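Local coordinates for protein GTP pyrophosphokinase (PDB 2BE3) that probably transfers pyrophosphate from ATP to GTP or GDP, making the alarmone (p)ppGpp of the stringent response, as in RelA/SpoT-family synthetases, at residues L96-Y110 with Y119-D131. Sequence-based numbering, arbitrary orientation.
Sequences LHKRQDMRIIQERDY and YRSYHVVVEYTVD
An antiparallel edge pair in the mixed sheet of the RelA/SpoT-family region, interrupted by a classic beta bulge, joins strand 102-109, outermost within this chain, to strand 122-130. The bulge is diagnosed at Val125, whose O accepts Ile105 N at 2.9 Å and, more weakly, Gln106 N; Val125 N returns a bond to Gln106 O, and the register shifts by one residue. Reciprocal backbone bonds flank it at Arg103-Glu127 and Arg108-His123.

On the face carrying Arg103 and Glu127, the two side chains run alongside each other in the same direction. Arg103 has CG anti to its backbone nitrogen (chi1 174°) and bends at chi3, which brings NE to 2.9 Å from Glu127 OE1; this oxygen lies at the guanidinium edge but is approached from above the carboxylate plane. Ile105 CG2 sits over the guanidinium face, 3.8 Å above its plane. The opposite face is apolar around Ile104 CG1, 3.9 Å from Val126 CG1 and also touching Val124 CG2.

Farther along, Tyr110 turns a ring edge to the His123 face, with centroids 5.1 Å apart and planes at 70°, while the edge of Tyr119 approaches the Tyr110 face in an offset edge-to-face pair. A hydrogen bond between Tyr119 OH and His123 NE2 closes the third side of the aromatic cluster. Glu107 spans two partners: OE1 receives the Tyr122 hydroxyl at the ring edge, modelled at a doubtfully short 2.5 Å, and OE2 accepts a hydrogen bond from His97 NE2.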
loop_
_atom_site.group_PDB
_atom_site.type_symbol
_atom_site.label_atom_id
_atom_site.label_comp_id
_atom_site.label_asym_id
_atom_site.label_seq_id
_atom_site.Cartn_x
_atom_site.Cartn_y
_atom_site.Cartn_z
ATOM N N LEU A 96 -11.337 -8.801 7.308
ATOM C CA LEU A 96 -11.184 -7.390 7.659
ATOM C C LEU A 96 -11.088 -7.175 9.161
ATOM O O LEU A 96 -10.267 -6.356 9.578
ATOM C CB LEU A 96 -12.282 -6.493 7.043
ATOM C CG LEU A 96 -12.344 -6.544 5.499
ATOM C CD1 LEU A 96 -13.474 -5.686 4.989
ATOM C CD2 LEU A 96 -11.014 -6.171 4.846
ATOM N N HIS A 97 -11.885 -7.893 9.968
ATOM C CA HIS A 97 -11.815 -7.741 11.438
ATOM C C HIS A 97 -10.478 -8.131 12.031
ATOM O O HIS A 97 -10.068 -7.613 13.036
ATOM C CB HIS A 97 -12.927 -8.519 12.153
ATOM C CG HIS A 97 -14.247 -7.809 12.161
ATOM N ND1 HIS A 97 -14.621 -6.929 13.156
ATOM C CD2 HIS A 97 -15.285 -7.867 11.298
ATOM C CE1 HIS A 97 -15.833 -6.471 12.897
ATOM N NE2 HIS A 97 -16.258 -7.031 11.777
ATOM N N LYS A 98 -9.825 -9.068 11.385
ATOM C CA LYS A 98 -8.513 -9.574 11.727
ATOM C C LYS A 98 -7.371 -8.552 11.470
ATOM O O LYS A 98 -6.305 -8.668 12.044
ATOM C CB LYS A 98 -8.320 -10.787 10.813
ATOM C CG LYS A 98 -7.288 -11.774 11.200
ATOM C CD LYS A 98 -7.206 -12.899 10.154
ATOM C CE LYS A 98 -8.317 -13.923 10.314
ATOM N NZ LYS A 98 -8.127 -15.052 9.356
ATOM N N ARG A 99 -7.582 -7.573 10.589
ATOM C CA ARG A 99 -6.533 -6.612 10.213
ATOM C C ARG A 99 -6.239 -5.540 11.267
ATOM O O ARG A 99 -7.163 -4.935 11.841
ATOM C CB ARG A 99 -6.921 -5.920 8.916
ATOM C CG ARG A 99 -7.025 -6.864 7.730
ATOM C CD ARG A 99 -7.226 -6.067 6.454
ATOM N NE ARG A 99 -6.032 -5.293 6.111
ATOM C CZ ARG A 99 -5.081 -5.709 5.272
ATOM N NH1 ARG A 99 -5.165 -6.888 4.675
ATOM N NH2 ARG A 99 -4.039 -4.936 5.035
ATOM N N GLN A 100 -4.951 -5.283 11.495
ATOM C CA GLN A 100 -4.540 -4.280 12.470
ATOM C C GLN A 100 -4.226 -2.944 11.795
ATOM O O GLN A 100 -3.779 -2.031 12.439
ATOM C CB GLN A 100 -3.342 -4.790 13.284
ATOM C CG GLN A 100 -2.157 -5.307 12.480
ATOM C CD GLN A 100 -1.204 -4.195 11.947
ATOM O OE1 GLN A 100 -0.576 -3.456 12.740
ATOM N NE2 GLN A 100 -1.067 -4.109 10.598
ATOM N N ASP A 101 -4.442 -2.837 10.482
ATOM C CA ASP A 101 -4.184 -1.580 9.776
ATOM C C ASP A 101 -5.474 -0.776 9.562
ATOM O O ASP A 101 -5.508 0.207 8.809
ATOM C CB ASP A 101 -3.450 -1.829 8.441
ATOM C CG ASP A 101 -4.284 -2.622 7.455
ATOM O OD1 ASP A 101 -5.293 -3.237 7.864
ATOM O OD2 ASP A 101 -3.927 -2.652 6.255
HETATM N N MSE A 102 -6.538 -1.208 10.215
HETATM C CA MSE A 102 -7.805 -0.492 10.144
HETATM C C MSE A 102 -8.640 -0.801 11.368
HETATM O O MSE A 102 -8.428 -1.804 12.069
HETATM C CB MSE A 102 -8.580 -0.874 8.871
HETATM C CG MSE A 102 -8.883 -2.350 8.788
HETATM SE SE MSE A 102 -9.748 -2.893 7.101
HETATM C CE MSE A 102 -8.276 -2.429 5.698
ATOM N N ARG A 103 -9.608 0.060 11.610
ATOM C CA ARG A 103 -10.536 -0.157 12.691
ATOM C C ARG A 103 -11.913 -0.069 12.086
ATOM O O ARG A 103 -12.255 0.943 11.464
ATOM C CB ARG A 103 -10.332 0.870 13.797
ATOM C CG ARG A 103 -11.369 0.780 14.894
ATOM C CD ARG A 103 -10.986 1.609 16.105
ATOM N NE ARG A 103 -11.327 3.022 15.941
ATOM C CZ ARG A 103 -12.301 3.641 16.622
ATOM N NH1 ARG A 103 -13.034 2.955 17.510
ATOM N NH2 ARG A 103 -12.550 4.945 16.420
ATOM N N ILE A 104 -12.686 -1.141 12.253
ATOM C CA ILE A 104 -14.037 -1.224 11.699
ATOM C C ILE A 104 -14.971 -0.459 12.601
ATOM O O ILE A 104 -15.190 -0.863 13.727
ATOM C CB ILE A 104 -14.509 -2.691 11.511
ATOM C CG1 ILE A 104 -13.681 -3.336 10.409
ATOM C CG2 ILE A 104 -16.016 -2.766 11.172
ATOM C CD1 ILE A 104 -13.911 -4.792 10.260
ATOM N N ILE A 105 -15.513 0.654 12.118
ATOM C CA ILE A 105 -16.376 1.445 12.978
ATOM C C ILE A 105 -17.879 1.250 12.731
ATOM O O ILE A 105 -18.666 1.561 13.576
ATOM C CB ILE A 105 -15.965 2.952 13.026
ATOM C CG1 ILE A 105 -16.138 3.574 11.666
ATOM C CG2 ILE A 105 -14.490 3.108 13.490
ATOM C CD1 ILE A 105 -16.648 4.924 11.764
ATOM N N GLN A 106 -18.283 0.729 11.581
ATOM C CA GLN A 106 -19.697 0.510 11.331
ATOM C C GLN A 106 -19.882 -0.497 10.215
ATOM O O GLN A 106 -19.159 -0.492 9.243
ATOM C CB GLN A 106 -20.389 1.827 10.972
ATOM C CG GLN A 106 -21.773 1.642 10.463
ATOM C CD GLN A 106 -22.557 2.929 10.381
ATOM O OE1 GLN A 106 -22.059 3.962 9.929
ATOM N NE2 GLN A 106 -23.814 2.869 10.808
ATOM N N GLU A 107 -20.863 -1.361 10.361
ATOM C CA GLU A 107 -21.224 -2.300 9.310
ATOM C C GLU A 107 -22.690 -2.135 8.951
ATOM O O GLU A 107 -23.511 -1.909 9.813
ATOM C CB GLU A 107 -20.955 -3.719 9.782
ATOM C CG GLU A 107 -19.526 -4.107 9.670
ATOM C CD GLU A 107 -19.247 -5.412 10.352
ATOM O OE1 GLU A 107 -19.873 -6.434 9.988
ATOM O OE2 GLU A 107 -18.389 -5.437 11.251
ATOM N N ARG A 108 -23.021 -2.249 7.671
ATOM C CA ARG A 108 -24.407 -2.171 7.262
ATOM C C ARG A 108 -24.750 -3.286 6.295
ATOM O O ARG A 108 -24.194 -3.375 5.187
ATOM C CB ARG A 108 -24.673 -0.867 6.545
ATOM C CG ARG A 108 -24.551 0.345 7.368
ATOM C CD ARG A 108 -25.465 1.343 6.732
ATOM N NE ARG A 108 -25.211 2.705 7.169
ATOM C CZ ARG A 108 -24.370 3.517 6.537
ATOM N NH1 ARG A 108 -23.724 3.076 5.445
ATOM N NH2 ARG A 108 -24.182 4.760 7.000
ATOM N N ASP A 109 -25.717 -4.089 6.709
ATOM C CA ASP A 109 -26.068 -5.284 6.025
ATOM C C ASP A 109 -27.330 -5.098 5.190
ATOM O O ASP A 109 -28.444 -5.332 5.676
ATOM C CB ASP A 109 -26.249 -6.416 7.051
ATOM C CG ASP A 109 -26.428 -7.763 6.390
ATOM O OD1 ASP A 109 -26.347 -7.835 5.148
ATOM O OD2 ASP A 109 -26.660 -8.750 7.096
ATOM N N TYR A 110 -27.151 -4.704 3.934
ATOM C CA TYR A 110 -28.279 -4.556 3.011
ATOM C C TYR A 110 -28.452 -5.795 2.175
ATOM O O TYR A 110 -29.026 -5.736 1.112
ATOM C CB TYR A 110 -28.098 -3.344 2.073
ATOM C CG TYR A 110 -28.065 -2.068 2.841
ATOM C CD1 TYR A 110 -29.186 -1.639 3.551
ATOM C CD2 TYR A 110 -26.909 -1.304 2.891
ATOM C CE1 TYR A 110 -29.147 -0.468 4.284
ATOM C CE2 TYR A 110 -26.863 -0.140 3.617
ATOM C CZ TYR A 110 -27.976 0.272 4.303
ATOM O OH TYR A 110 -27.907 1.420 5.047
ATOM N N TYR A 119 -31.963 -2.980 -3.797
ATOM C CA TYR A 119 -30.509 -2.873 -3.565
ATOM C C TYR A 119 -29.992 -3.852 -2.518
ATOM O O TYR A 119 -30.520 -3.919 -1.399
ATOM C CB TYR A 119 -30.188 -1.443 -3.153
ATOM C CG TYR A 119 -28.758 -1.146 -2.745
ATOM C CD1 TYR A 119 -27.830 -0.702 -3.685
ATOM C CD2 TYR A 119 -28.343 -1.282 -1.409
ATOM C CE1 TYR A 119 -26.505 -0.394 -3.339
ATOM C CE2 TYR A 119 -27.015 -0.972 -1.037
ATOM C CZ TYR A 119 -26.098 -0.528 -2.020
ATOM O OH TYR A 119 -24.797 -0.191 -1.684
ATOM N N ARG A 120 -28.953 -4.597 -2.888
ATOM C CA ARG A 120 -28.282 -5.523 -1.967
ATOM C C ARG A 120 -26.807 -5.163 -1.978
ATOM O O ARG A 120 -26.225 -5.004 -3.058
ATOM C CB ARG A 120 -28.447 -6.999 -2.409
ATOM C CG ARG A 120 -29.831 -7.625 -2.197
ATOM C CD ARG A 120 -29.869 -9.055 -2.694
ATOM N NE ARG A 120 -29.507 -9.107 -4.120
ATOM C CZ ARG A 120 -28.740 -10.040 -4.680
ATOM N NH1 ARG A 120 -28.253 -11.054 -3.970
ATOM N NH2 ARG A 120 -28.462 -9.957 -5.955
ATOM N N SER A 121 -26.212 -5.034 -0.791
ATOM C CA SER A 121 -24.780 -4.786 -0.643
ATOM C C SER A 121 -24.418 -4.904 0.828
ATOM O O SER A 121 -25.298 -4.974 1.686
ATOM C CB SER A 121 -24.439 -3.379 -1.122
ATOM O OG SER A 121 -23.050 -3.235 -1.307
ATOM N N TYR A 122 -23.130 -4.945 1.133
ATOM C CA TYR A 122 -22.737 -4.963 2.522
ATOM C C TYR A 122 -21.651 -3.899 2.671
ATOM O O TYR A 122 -20.701 -3.888 1.901
ATOM C CB TYR A 122 -22.220 -6.351 2.923
ATOM C CG TYR A 122 -22.084 -6.551 4.427
ATOM C CD1 TYR A 122 -23.069 -7.240 5.145
ATOM C CD2 TYR A 122 -20.967 -6.064 5.129
ATOM C CE1 TYR A 122 -22.937 -7.451 6.499
ATOM C CE2 TYR A 122 -20.840 -6.253 6.503
ATOM C CZ TYR A 122 -21.825 -6.950 7.172
ATOM O OH TYR A 122 -21.740 -7.166 8.517
ATOM N N HIS A 123 -21.836 -2.987 3.619
ATOM C CA HIS A 123 -20.961 -1.826 3.790
ATOM C C HIS A 123 -20.122 -2.006 5.034
ATOM O O HIS A 123 -20.645 -2.287 6.098
ATOM C CB HIS A 123 -21.773 -0.526 3.902
ATOM C CG HIS A 123 -22.631 -0.238 2.699
ATOM N ND1 HIS A 123 -23.301 0.955 2.531
ATOM C CD2 HIS A 123 -22.961 -1.003 1.628
ATOM C CE1 HIS A 123 -23.973 0.927 1.394
ATOM N NE2 HIS A 123 -23.793 -0.254 0.831
ATOM N N VAL A 124 -18.816 -1.905 4.895
ATOM C CA VAL A 124 -17.992 -1.769 6.054
ATOM C C VAL A 124 -17.243 -0.441 6.034
ATOM O O VAL A 124 -16.504 -0.155 5.086
ATOM C CB VAL A 124 -17.258 -3.107 6.492
ATOM C CG1 VAL A 124 -17.486 -4.238 5.558
ATOM C CG2 VAL A 124 -15.833 -2.930 7.039
ATOM N N VAL A 125 -17.521 0.391 7.044
ATOM C CA VAL A 125 -16.848 1.678 7.194
ATOM C C VAL A 125 -15.676 1.539 8.150
ATOM O O VAL A 125 -15.832 0.979 9.222
ATOM C CB VAL A 125 -17.814 2.787 7.663
ATOM C CG1 VAL A 125 -17.081 4.137 7.753
ATOM C CG2 VAL A 125 -19.039 2.883 6.695
ATOM N N VAL A 126 -14.491 1.990 7.747
ATOM C CA VAL A 126 -13.296 1.737 8.544
ATOM C C VAL A 126 -12.555 3.035 8.793
ATOM O O VAL A 126 -12.679 3.974 8.012
ATOM C CB VAL A 126 -12.311 0.674 7.920
ATOM C CG1 VAL A 126 -13.008 -0.724 7.647
ATOM C CG2 VAL A 126 -11.621 1.199 6.664
ATOM N N GLU A 127 -11.830 3.097 9.903
ATOM C CA GLU A 127 -10.824 4.122 10.081
ATOM C C GLU A 127 -9.529 3.556 9.542
ATOM O O GLU A 127 -9.152 2.421 9.861
ATOM C CB GLU A 127 -10.664 4.503 11.531
ATOM C CG GLU A 127 -11.670 5.476 11.937
ATOM C CD GLU A 127 -11.685 5.734 13.426
ATOM O OE1 GLU A 127 -10.772 5.248 14.161
ATOM O OE2 GLU A 127 -12.629 6.445 13.849
ATOM N N TYR A 128 -8.886 4.348 8.684
ATOM C CA TYR A 128 -7.646 3.960 8.030
ATOM C C TYR A 128 -6.681 5.135 8.160
ATOM O O TYR A 128 -7.026 6.282 7.861
ATOM C CB TYR A 128 -7.906 3.571 6.563
ATOM C CG TYR A 128 -6.699 2.992 5.865
ATOM C CD1 TYR A 128 -6.318 1.663 6.079
ATOM C CD2 TYR A 128 -5.909 3.786 5.008
ATOM C CE1 TYR A 128 -5.201 1.127 5.457
ATOM C CE2 TYR A 128 -4.771 3.268 4.400
ATOM C CZ TYR A 128 -4.427 1.934 4.619
ATOM O OH TYR A 128 -3.309 1.398 4.007
ATOM N N THR A 129 -5.482 4.852 8.649
ATOM C CA THR A 129 -4.446 5.876 8.794
ATOM C C THR A 129 -3.413 5.768 7.674
ATOM O O THR A 129 -2.865 4.694 7.417
ATOM C CB THR A 129 -3.772 5.762 10.167
ATOM O OG1 THR A 129 -4.791 5.950 11.139
ATOM C CG2 THR A 129 -2.666 6.858 10.374
ATOM N N VAL A 130 -3.182 6.888 6.990
ATOM C CA VAL A 130 -2.092 6.975 6.003
ATOM C C VAL A 130 -0.936 7.799 6.573
ATOM O O VAL A 130 -1.160 8.760 7.305
ATOM C CB VAL A 130 -2.560 7.558 4.637
ATOM C CG1 VAL A 130 -3.452 6.568 3.938
ATOM C CG2 VAL A 130 -3.277 8.903 4.822
ATOM N N ASP A 131 0.296 7.402 6.243
ATOM C CA ASP A 131 1.479 8.208 6.563
ATOM C C ASP A 131 1.773 9.165 5.424
ATOM O O ASP A 131 1.718 8.805 4.252
ATOM C CB ASP A 131 2.681 7.319 6.870
ATOM C CG ASP A 131 2.481 6.495 8.130
ATOM O OD1 ASP A 131 2.555 7.060 9.242
ATOM O OD2 ASP A 131 2.260 5.276 8.000
HETATM O O HOH W 1 -3.669 2.196 8.838
#